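Local structure of regulator of nonsense transcripts 2 (Homo sapiens, 4CEK) at residues L114-L125 against A137-T147; R151-F159 against M183-L194. The protein acts in nonsense-mediated mRNA decay, where UPF2 serves as an adaptor between UPF1 and UPF3 and this segment forms the second of its three MIF4G domains. All blocks are in the same frame, centred on the assembly; numbering follows the deposited sequence.

Contact 1: L114-L125 against A137-T147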
loop_
_atom_site.group_PDB
_atom_site.type_symbol
_atom_site.label_atom_id
_atom_site.label_comp_id
_atom_site.label_asym_id
_atom_site.label_seq_id
_atom_site.Cartn_x
_atom_site.Cartn_y
_atom_site.Cartn_z
ATOM N N LEU A 114 -9.973 -27.675 -2.391
ATOM C CA LEU A 114 -10.083 -26.207 -2.369
ATOM C C LEU A 114 -8.838 -25.544 -1.797
ATOM O O LEU A 114 -8.333 -24.597 -2.364
ATOM C CB LEU A 114 -11.298 -25.777 -1.552
ATOM C CG LEU A 114 -11.524 -24.269 -1.442
ATOM C CD1 LEU A 114 -12.043 -23.713 -2.763
ATOM C CD2 LEU A 114 -12.462 -23.987 -0.268
ATOM N N LYS A 115 -8.340 -26.042 -0.674
ATOM C CA LYS A 115 -7.044 -25.575 -0.159
ATOM C C LYS A 115 -5.967 -25.663 -1.268
ATOM O O LYS A 115 -5.203 -24.717 -1.496
ATOM C CB LYS A 115 -6.615 -26.387 1.076
ATOM C CG LYS A 115 -5.377 -25.852 1.785
ATOM C CD LYS A 115 -4.459 -26.940 2.335
ATOM C CE LYS A 115 -3.377 -26.310 3.208
ATOM N NZ LYS A 115 -2.258 -27.221 3.581
ATOM N N LEU A 116 -5.919 -26.799 -1.960
ATOM C CA LEU A 116 -4.910 -27.016 -2.992
ATOM C C LEU A 116 -4.993 -25.939 -4.066
ATOM O O LEU A 116 -3.971 -25.387 -4.437
ATOM C CB LEU A 116 -5.002 -28.426 -3.607
ATOM C CG LEU A 116 -3.880 -28.862 -4.576
ATOM C CD1 LEU A 116 -2.516 -28.395 -4.080
ATOM C CD2 LEU A 116 -3.864 -30.374 -4.812
ATOM N N ILE A 117 -6.195 -25.598 -4.525
ATOM C CA ILE A 117 -6.314 -24.625 -5.592
ATOM C C ILE A 117 -6.032 -23.198 -5.089
ATOM O O ILE A 117 -5.508 -22.373 -5.842
ATOM C CB ILE A 117 -7.653 -24.710 -6.355
ATOM C CG1 ILE A 117 -8.741 -23.866 -5.719
ATOM C CG2 ILE A 117 -8.138 -26.153 -6.481
ATOM C CD1 ILE A 117 -9.392 -22.954 -6.747
ATOM N N VAL A 118 -6.353 -22.918 -3.824
ATOM C CA VAL A 118 -6.005 -21.640 -3.219
ATOM C C VAL A 118 -4.488 -21.454 -3.034
ATOM O O VAL A 118 -3.953 -20.375 -3.259
ATOM C CB VAL A 118 -6.697 -21.432 -1.858
ATOM C CG1 VAL A 118 -6.320 -20.078 -1.303
ATOM C CG2 VAL A 118 -8.211 -21.528 -1.996
ATOM N N ASP A 119 -3.801 -22.498 -2.615
ATOM C CA ASP A 119 -2.364 -22.416 -2.455
ATOM C C ASP A 119 -1.707 -22.237 -3.819
ATOM O O ASP A 119 -0.682 -21.570 -3.927
ATOM C CB ASP A 119 -1.824 -23.663 -1.739
ATOM C CG ASP A 119 -2.234 -23.724 -0.255
ATOM O OD1 ASP A 119 -3.027 -22.862 0.234
ATOM O OD2 ASP A 119 -1.753 -24.660 0.432
ATOM N N ALA A 120 -2.305 -22.817 -4.857
ATOM C CA ALA A 120 -1.861 -22.586 -6.230
ATOM C C ALA A 120 -2.045 -21.130 -6.589
ATOM O O ALA A 120 -1.164 -20.496 -7.189
ATOM C CB ALA A 120 -2.661 -23.445 -7.225
ATOM N N PHE A 121 -3.244 -20.640 -6.285
ATOM C CA PHE A 121 -3.661 -19.283 -6.640
ATOM C C PHE A 121 -2.735 -18.257 -6.004
ATOM O O PHE A 121 -2.197 -17.406 -6.699
ATOM C CB PHE A 121 -5.098 -19.037 -6.177
ATOM C CG PHE A 121 -5.567 -17.659 -6.424
ATOM C CD1 PHE A 121 -6.047 -17.293 -7.679
ATOM C CD2 PHE A 121 -5.505 -16.700 -5.410
ATOM C CE1 PHE A 121 -6.477 -15.990 -7.905
ATOM C CE2 PHE A 121 -5.951 -15.404 -5.636
ATOM C CZ PHE A 121 -6.422 -15.045 -6.877
ATOM N N LEU A 122 -2.537 -18.369 -4.691
ATOM C CA LEU A 122 -1.666 -17.445 -3.961
ATOM C C LEU A 122 -0.256 -17.490 -4.530
ATOM O O LEU A 122 0.347 -16.451 -4.762
ATOM C CB LEU A 122 -1.620 -17.747 -2.464
ATOM C CG LEU A 122 -2.948 -17.713 -1.695
ATOM C CD1 LEU A 122 -2.705 -17.996 -0.204
ATOM C CD2 LEU A 122 -3.711 -16.415 -1.887
ATOM N N GLN A 123 0.254 -18.684 -4.797
ATOM C CA GLN A 123 1.618 -18.812 -5.324
ATOM C C GLN A 123 1.786 -18.234 -6.746
ATOM O O GLN A 123 2.908 -18.043 -7.202
ATOM C CB GLN A 123 2.111 -20.264 -5.222
ATOM C CG GLN A 123 2.422 -20.675 -3.776
ATOM C CD GLN A 123 2.740 -22.163 -3.587
ATOM O OE1 GLN A 123 1.903 -23.034 -3.846
ATOM N NE2 GLN A 123 3.952 -22.455 -3.104
ATOM N N GLN A 124 0.675 -17.914 -7.406
ATOM C CA GLN A 124 0.669 -17.351 -8.774
ATOM C C GLN A 124 0.521 -15.804 -8.795
ATOM O O GLN A 124 0.849 -15.152 -9.792
ATOM C CB GLN A 124 -0.449 -18.055 -9.588
ATOM C CG GLN A 124 -1.205 -17.241 -10.633
ATOM C CD GLN A 124 -2.385 -16.404 -10.072
ATOM O OE1 GLN A 124 -3.004 -15.635 -10.817
ATOM N NE2 GLN A 124 -2.709 -16.561 -8.781
ATOM N N LEU A 125 0.023 -15.235 -7.691
ATOM C CA LEU A 125 -0.157 -13.801 -7.551
ATOM C C LEU A 125 1.054 -12.973 -7.974
ATOM O O LEU A 125 0.878 -11.978 -8.692
ATOM C CB LEU A 125 -0.564 -13.430 -6.105
ATOM C CG LEU A 125 -2.075 -13.416 -5.865
ATOM C CD1 LEU A 125 -2.399 -13.045 -4.422
ATOM C CD2 LEU A 125 -2.731 -12.483 -6.884
ATOM N N ALA A 137 -7.424 -12.568 -11.832
ATOM C CA ALA A 137 -7.184 -13.151 -10.513
ATOM C C ALA A 137 -8.337 -12.837 -9.552
ATOM O O ALA A 137 -8.765 -13.699 -8.765
ATOM C CB ALA A 137 -5.852 -12.652 -9.956
ATOM N N ALA A 138 -8.830 -11.606 -9.627
ATOM C CA ALA A 138 -9.979 -11.185 -8.857
ATOM C C ALA A 138 -11.247 -11.973 -9.228
ATOM O O ALA A 138 -12.019 -12.349 -8.345
ATOM C CB ALA A 138 -10.220 -9.694 -9.038
ATOM N N MET A 139 -11.488 -12.202 -10.515
ATOM C CA MET A 139 -12.689 -12.950 -10.929
ATOM C C MET A 139 -12.570 -14.392 -10.463
ATOM O O MET A 139 -13.504 -14.952 -9.887
ATOM C CB MET A 139 -12.913 -12.848 -12.435
ATOM C CG MET A 139 -13.495 -11.504 -12.867
ATOM S SD MET A 139 -13.649 -11.168 -14.654
ATOM C CE MET A 139 -11.946 -11.101 -15.190
ATOM N N ASP A 140 -11.390 -14.968 -10.653
ATOM C CA ASP A 140 -11.117 -16.339 -10.237
ATOM C C ASP A 140 -11.346 -16.532 -8.734
ATOM O O ASP A 140 -11.981 -17.496 -8.306
ATOM C CB ASP A 140 -9.675 -16.718 -10.640
ATOM C CG ASP A 140 -9.330 -18.159 -10.350
ATOM O OD1 ASP A 140 -10.262 -18.966 -10.133
ATOM O OD2 ASP A 140 -8.116 -18.504 -10.352
ATOM N N PHE A 141 -10.821 -15.619 -7.927
ATOM C CA PHE A 141 -10.948 -15.727 -6.473
ATOM C C PHE A 141 -12.407 -15.557 -6.047
ATOM O O PHE A 141 -12.931 -16.300 -5.229
ATOM C CB PHE A 141 -10.082 -14.665 -5.779
ATOM C CG PHE A 141 -10.046 -14.820 -4.310
ATOM C CD1 PHE A 141 -11.017 -14.242 -3.536
ATOM C CD2 PHE A 141 -9.097 -15.627 -3.707
ATOM C CE1 PHE A 141 -11.034 -14.427 -2.155
ATOM C CE2 PHE A 141 -9.108 -15.822 -2.332
ATOM C CZ PHE A 141 -10.081 -15.203 -1.553
ATOM N N CYS A 142 -13.053 -14.563 -6.624
ATOM C CA CYS A 142 -14.407 -14.194 -6.251
ATOM C C CYS A 142 -15.442 -15.307 -6.573
ATOM O O CYS A 142 -16.498 -15.380 -5.952
ATOM C CB CYS A 142 -14.769 -12.887 -6.962
ATOM S SG CYS A 142 -16.028 -11.912 -6.144
ATOM N N MET A 143 -15.110 -16.179 -7.519
ATOM C CA MET A 143 -16.043 -17.167 -8.033
ATOM C C MET A 143 -15.783 -18.599 -7.598
ATOM O O MET A 143 -16.711 -19.398 -7.611
ATOM C CB MET A 143 -16.024 -17.138 -9.553
ATOM C CG MET A 143 -16.807 -15.980 -10.139
ATOM S SD MET A 143 -17.870 -16.567 -11.453
ATOM C CE MET A 143 -18.859 -17.826 -10.625
ATOM N N ASN A 144 -14.540 -18.938 -7.247
ATOM C CA ASN A 144 -14.197 -20.321 -6.901
ATOM C C ASN A 144 -13.609 -20.526 -5.514
ATOM O O ASN A 144 -13.424 -21.679 -5.079
ATOM C CB ASN A 144 -13.221 -20.869 -7.941
ATOM C CG ASN A 144 -13.622 -20.493 -9.353
ATOM O OD1 ASN A 144 -14.802 -20.473 -9.679
ATOM N ND2 ASN A 144 -12.651 -20.168 -10.182
ATOM N N MET A 145 -13.301 -19.436 -4.809
ATOM C CA MET A 145 -12.436 -19.543 -3.617
ATOM C C MET A 145 -12.874 -18.718 -2.430
ATOM O O MET A 145 -12.273 -18.827 -1.376
ATOM C CB MET A 145 -10.998 -19.137 -3.948
ATOM C CG MET A 145 -10.490 -19.656 -5.274
ATOM S SD MET A 145 -8.854 -19.040 -5.653
ATOM C CE MET A 145 -7.971 -19.797 -4.320
ATOM N N ASN A 146 -13.900 -17.904 -2.590
ATOM C CA ASN A 146 -14.335 -17.038 -1.519
ATOM C C ASN A 146 -14.823 -17.819 -0.278
ATOM O O ASN A 146 -15.739 -18.628 -0.329
ATOM C CB ASN A 146 -15.407 -16.087 -2.023
ATOM C CG ASN A 146 -15.626 -14.944 -1.080
ATOM O OD1 ASN A 146 -14.873 -14.789 -0.121
ATOM N ND2 ASN A 146 -16.646 -14.130 -1.339
ATOM N N THR A 147 -14.193 -17.540 0.849
ATOM C CA THR A 147 -14.319 -18.339 2.054
ATOM C C THR A 147 -13.566 -17.546 3.107
ATOM O O THR A 147 -12.412 -17.161 2.877
ATOM C CB THR A 147 -13.647 -19.698 1.858
ATOM O OG1 THR A 147 -14.525 -20.564 1.119
ATOM C CG2 THR A 147 -13.265 -20.314 3.182
#
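A chi1 of 176° swings the Phe121 ring away from its own backbone N and across to helix 137-144, while Met145, its CG anti to its own carbonyl carbon, brings SD back over one face of that ring. The sulfur lies 4.0 Å from the Phe121 ring centroid, 27° off the normal, a Met-aromatic contact. At the ring's edge, Phe121 CZ comes within 3.3 Å of Ala137 O. The Phe141 side chain crosses that of Phe121 at about a right angle, the two rings meeting obliquely, with Phe141 CD2 3.7 Å from Phe121 CE2. Asp140 slides past in the opposite sense, its carboxylate turned steeply against the ring; Asn144 ND2 bonds to Asp140 OD1 at 2.7 Å and so helps to fix that group. Toward the N-terminal end of segment 114-125, Ile117 CD1 packs on Met145 CG at 3.8 Å, and Leu114 CD1 rests 3.4 Å from Asn144 O, where the second helix runs out. Leu125 continues the apolar surface onto Tyr172 and Leu175 of helix 169-179. The two segment axes approach to 11.6 Å and run at 162°, making an antiparallel helical hairpin, the unit from which the HEAT-like MIF4G fold is built.

Contact 2: R151-F159 against M183-L194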
loop_
_atom_site.group_PDB
_atom_site.type_symbol
_atom_site.label_atom_id
_atom_site.label_comp_id
_atom_site.label_asym_id
_atom_site.label_seq_id
_atom_site.Cartn_x
_atom_site.Cartn_y
_atom_site.Cartn_z
ATOM N N ARG A 151 -10.142 -15.704 2.624
ATOM C CA ARG A 151 -9.949 -14.274 2.591
ATOM C C ARG A 151 -8.784 -13.911 3.539
ATOM O O ARG A 151 -8.025 -12.974 3.267
ATOM C CB ARG A 151 -11.248 -13.533 2.917
ATOM C CG ARG A 151 -12.300 -13.727 1.843
ATOM C CD ARG A 151 -13.452 -12.720 1.910
ATOM N NE ARG A 151 -14.224 -12.870 3.149
ATOM C CZ ARG A 151 -15.045 -13.893 3.433
ATOM N NH1 ARG A 151 -15.242 -14.902 2.572
ATOM N NH2 ARG A 151 -15.663 -13.919 4.608
ATOM N N LYS A 152 -8.625 -14.665 4.621
ATOM C CA LYS A 152 -7.565 -14.402 5.575
ATOM C C LYS A 152 -6.225 -14.790 4.982
ATOM O O LYS A 152 -5.212 -14.144 5.237
ATOM C CB LYS A 152 -7.754 -15.193 6.876
ATOM C CG LYS A 152 -8.554 -14.494 7.958
ATOM C CD LYS A 152 -8.484 -15.279 9.280
ATOM C CE LYS A 152 -9.419 -16.500 9.301
ATOM N NZ LYS A 152 -8.807 -17.699 9.947
ATOM N N LYS A 153 -6.203 -15.889 4.252
ATOM C CA LYS A 153 -4.989 -16.302 3.574
ATOM C C LYS A 153 -4.617 -15.305 2.480
ATOM O O LYS A 153 -3.450 -15.025 2.311
ATOM C CB LYS A 153 -5.132 -17.714 3.007
ATOM C CG LYS A 153 -4.574 -18.801 3.920
ATOM C CD LYS A 153 -5.072 -20.209 3.569
ATOM C CE LYS A 153 -3.922 -21.205 3.341
ATOM N NZ LYS A 153 -3.052 -21.513 4.527
ATOM N N LEU A 154 -5.588 -14.783 1.741
ATOM C CA LEU A 154 -5.303 -13.801 0.697
ATOM C C LEU A 154 -4.628 -12.577 1.323
ATOM O O LEU A 154 -3.513 -12.238 0.973
ATOM C CB LEU A 154 -6.573 -13.347 -0.017
ATOM C CG LEU A 154 -6.374 -12.259 -1.078
ATOM C CD1 LEU A 154 -5.227 -12.591 -2.031
ATOM C CD2 LEU A 154 -7.661 -11.902 -1.819
ATOM N N VAL A 155 -5.303 -11.963 2.293
ATOM C CA VAL A 155 -4.804 -10.790 3.014
ATOM C C VAL A 155 -3.356 -11.006 3.448
ATOM O O VAL A 155 -2.497 -10.151 3.240
ATOM C CB VAL A 155 -5.698 -10.476 4.228
ATOM C CG1 VAL A 155 -4.965 -9.586 5.209
ATOM C CG2 VAL A 155 -7.004 -9.836 3.803
ATOM N N ARG A 156 -3.068 -12.174 3.986
ATOM C CA ARG A 156 -1.746 -12.436 4.510
ATOM C C ARG A 156 -0.709 -12.619 3.409
ATOM O O ARG A 156 0.454 -12.233 3.566
ATOM C CB ARG A 156 -1.777 -13.652 5.437
ATOM C CG ARG A 156 -2.555 -13.404 6.720
ATOM C CD ARG A 156 -2.701 -14.682 7.544
ATOM N NE ARG A 156 -3.793 -14.582 8.507
ATOM C CZ ARG A 156 -4.011 -15.431 9.519
ATOM N NH1 ARG A 156 -3.221 -16.468 9.739
ATOM N NH2 ARG A 156 -5.037 -15.232 10.326
ATOM N N ALA A 157 -1.119 -13.194 2.286
ATOM C CA ALA A 157 -0.214 -13.313 1.133
ATOM C C ALA A 157 0.037 -11.957 0.495
ATOM O O ALA A 157 1.147 -11.684 0.068
ATOM C CB ALA A 157 -0.740 -14.297 0.094
ATOM N N LEU A 158 -0.979 -11.113 0.411
ATOM C CA LEU A 158 -0.784 -9.738 -0.053
ATOM C C LEU A 158 0.198 -8.972 0.862
ATOM O O LEU A 158 1.062 -8.271 0.373
ATOM C CB LEU A 158 -2.114 -9.017 -0.135
ATOM C CG LEU A 158 -3.125 -9.644 -1.085
ATOM C CD1 LEU A 158 -4.359 -8.773 -1.191
ATOM C CD2 LEU A 158 -2.478 -9.812 -2.453
ATOM N N PHE A 159 0.116 -9.173 2.180
ATOM C CA PHE A 159 0.897 -8.380 3.132
ATOM C C PHE A 159 2.380 -8.761 3.110
ATOM O O PHE A 159 3.252 -7.908 3.348
ATOM C CB PHE A 159 0.323 -8.535 4.548
ATOM C CG PHE A 159 1.111 -7.820 5.615
ATOM C CD1 PHE A 159 0.919 -6.459 5.848
ATOM C CD2 PHE A 159 2.030 -8.504 6.396
ATOM C CE1 PHE A 159 1.625 -5.795 6.843
ATOM C CE2 PHE A 159 2.737 -7.851 7.390
ATOM C CZ PHE A 159 2.532 -6.484 7.626
ATOM N N MET A 183 -16.524 -7.995 -0.859
ATOM C CA MET A 183 -15.913 -8.600 0.338
ATOM C C MET A 183 -14.957 -7.538 0.929
ATOM O O MET A 183 -13.724 -7.645 0.887
ATOM C CB MET A 183 -15.152 -9.880 0.014
ATOM C CG MET A 183 -14.067 -9.736 -1.031
ATOM S SD MET A 183 -13.193 -11.279 -1.307
ATOM C CE MET A 183 -14.479 -12.038 -2.332
ATOM N N SER A 184 -15.544 -6.483 1.450
ATOM C CA SER A 184 -14.778 -5.386 2.006
ATOM C C SER A 184 -13.659 -5.820 2.993
ATOM O O SER A 184 -12.626 -5.168 3.018
ATOM C CB SER A 184 -15.741 -4.381 2.669
ATOM O OG SER A 184 -16.279 -4.899 3.863
ATOM N N ASP A 185 -13.876 -6.902 3.778
ATOM C CA ASP A 185 -12.930 -7.345 4.862
ATOM C C ASP A 185 -11.480 -7.628 4.433
ATOM O O ASP A 185 -10.562 -7.682 5.245
ATOM C CB ASP A 185 -13.472 -8.577 5.557
ATOM C CG ASP A 185 -13.765 -9.693 4.586
ATOM O OD1 ASP A 185 -14.296 -9.380 3.486
ATOM O OD2 ASP A 185 -13.471 -10.869 4.927
ATOM N N VAL A 186 -11.273 -7.848 3.155
ATOM C CA VAL A 186 -9.932 -7.951 2.663
ATOM C C VAL A 186 -9.236 -6.591 2.819
ATOM O O VAL A 186 -8.127 -6.524 3.377
ATOM C CB VAL A 186 -9.941 -8.383 1.209
ATOM C CG1 VAL A 186 -8.528 -8.271 0.650
ATOM C CG2 VAL A 186 -10.520 -9.809 1.131
ATOM N N ALA A 187 -9.906 -5.528 2.381
ATOM C CA ALA A 187 -9.379 -4.156 2.521
ATOM C C ALA A 187 -9.149 -3.830 4.002
ATOM O O ALA A 187 -8.060 -3.387 4.391
ATOM C CB ALA A 187 -10.328 -3.149 1.895
ATOM N N GLU A 188 -10.147 -4.135 4.828
ATOM C CA GLU A 188 -10.119 -3.759 6.222
ATOM C C GLU A 188 -8.920 -4.379 6.907
ATOM O O GLU A 188 -8.266 -3.729 7.691
ATOM C CB GLU A 188 -11.349 -4.260 6.985
ATOM C CG GLU A 188 -12.708 -4.212 6.293
ATOM C CD GLU A 188 -13.279 -2.829 6.244
ATOM O OE1 GLU A 188 -12.566 -1.904 6.709
ATOM O OE2 GLU A 188 -14.426 -2.689 5.738
ATOM N N ASP A 189 -8.674 -5.658 6.663
ATOM C CA ASP A 189 -7.636 -6.386 7.378
ATOM C C ASP A 189 -6.248 -5.932 6.906
ATOM O O ASP A 189 -5.362 -5.717 7.730
ATOM C CB ASP A 189 -7.745 -7.907 7.150
ATOM C CG ASP A 189 -8.767 -8.603 8.076
ATOM O OD1 ASP A 189 -9.611 -7.931 8.696
ATOM O OD2 ASP A 189 -8.716 -9.855 8.164
ATOM N N LEU A 190 -6.074 -5.805 5.590
ATOM C CA LEU A 190 -4.800 -5.407 5.020
ATOM C C LEU A 190 -4.467 -4.008 5.547
ATOM O O LEU A 190 -3.357 -3.804 6.045
ATOM C CB LEU A 190 -4.803 -5.458 3.479
ATOM C CG LEU A 190 -3.417 -5.305 2.820
ATOM C CD1 LEU A 190 -2.370 -6.285 3.340
ATOM C CD2 LEU A 190 -3.515 -5.407 1.319
ATOM N N CYS A 191 -5.447 -3.096 5.544
ATOM C CA CYS A 191 -5.178 -1.733 5.950
ATOM C C CYS A 191 -4.783 -1.685 7.408
ATOM O O CYS A 191 -3.852 -0.948 7.798
ATOM C CB CYS A 191 -6.356 -0.811 5.704
ATOM S SG CYS A 191 -6.616 -0.523 3.935
ATOM N N SER A 192 -5.484 -2.478 8.203
ATOM C CA SER A 192 -5.201 -2.562 9.607
ATOM C C SER A 192 -3.813 -3.066 9.863
ATOM O O SER A 192 -3.092 -2.545 10.721
ATOM C CB SER A 192 -6.194 -3.484 10.287
ATOM O OG SER A 192 -5.781 -3.664 11.633
ATOM N N MET A 193 -3.427 -4.083 9.122
ATOM C CA MET A 193 -2.052 -4.614 9.207
ATOM C C MET A 193 -1.000 -3.559 8.782
ATOM O O MET A 193 0.059 -3.433 9.399
ATOM C CB MET A 193 -1.931 -5.863 8.323
ATOM C CG MET A 193 -2.706 -7.080 8.836
ATOM S SD MET A 193 -2.354 -8.559 7.857
ATOM C CE MET A 193 -3.385 -8.240 6.434
ATOM N N LEU A 194 -1.307 -2.803 7.723
ATOM C CA LEU A 194 -0.373 -1.862 7.144
ATOM C C LEU A 194 -0.231 -0.692 8.097
ATOM O O LEU A 194 0.883 -0.273 8.376
ATOM C CB LEU A 194 -0.839 -1.417 5.756
ATOM C CG LEU A 194 -0.559 -2.383 4.598
ATOM C CD1 LEU A 194 -1.178 -1.887 3.285
ATOM C CD2 LEU A 194 0.935 -2.561 4.410
#
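Asp185 OD2 takes the N-H of Arg151 NE at 2.8 Å and 164°, a salt bridge made through the syn lone pair of the carboxylate and lying in the guanidinium plane. The carboxylate itself is turned well out of that plane, and the two side chains cross at about a right angle. Asp185 can meet the arginine because its CG sits between its backbone N and carbonyl carbon (chi1 55°). Arg151 CD lies against Met183 SD, 3.5 Å away, and the bend at chi3 beyond it turns NE to the carboxylate, while NH1 bonds to Asn146 OD1. A leucine in place of Arg151 would probably leave the Asp185 carboxylate and the side-chain amide oxygen of Asn146 each without this partner and the bridge between them broken.

Deeper in, Val155 is a knob in a hole formed by Val186, Asp189, Leu190 and Met193. Its CG2 lies 3.8 Å from Val186 CG1, and its CG1 is equally near Asp189 CB. Phe159 closes the far end: Met193 SD stands over one face of the ring, 4.6 Å from its centroid, a Met-aromatic contact. Leu190 CD1 sits at the ring's edge and touches Phe159 CB at 3.7 Å, and Leu194 CD2 reaches Phe159 CE1 from an oblique direction. The same ring makes a cation-pi contact with Lys215. Helix 169-179, which lies between the two in sequence, packs on Leu154, Leu158 and Leu190, and Phe219 of helix 210-225 packs on Leu190 and Leu194.

With axes 9.4 Å apart at closest and inclined by 40°, the helices run roughly the same way, with a third helix intervening in the chain: a single knob-into-hole contact between helices two apart in sequence, as in the alpha-solenoid-like MIF4G fold.

Overall arrangement
Contacts 1 and 2 follow one another along the chain, their centres about 14 Å apart and on the same side of the centre of the chain, with contact 2 the deeper of the two. Asn146, just beyond the helix that ends contact 1, joins them: its OD1 lies 2.7 Å from Arg151 NH1, a probable hydrogen bond, and its ND2 packs 3.2 Å from Met183 CE. Elsewhere the hydrophobic surfaces run together, Leu125 CD1 meeting Leu154 CD1 at 3.7 Å. Helix 148-159 packs on the hairpin through Leu125 of segment 114-125 and through Asn146 just past helix 131-144, while also packing on helix 185-203, and the four segments form a continuous helical array within the MIF4G domain.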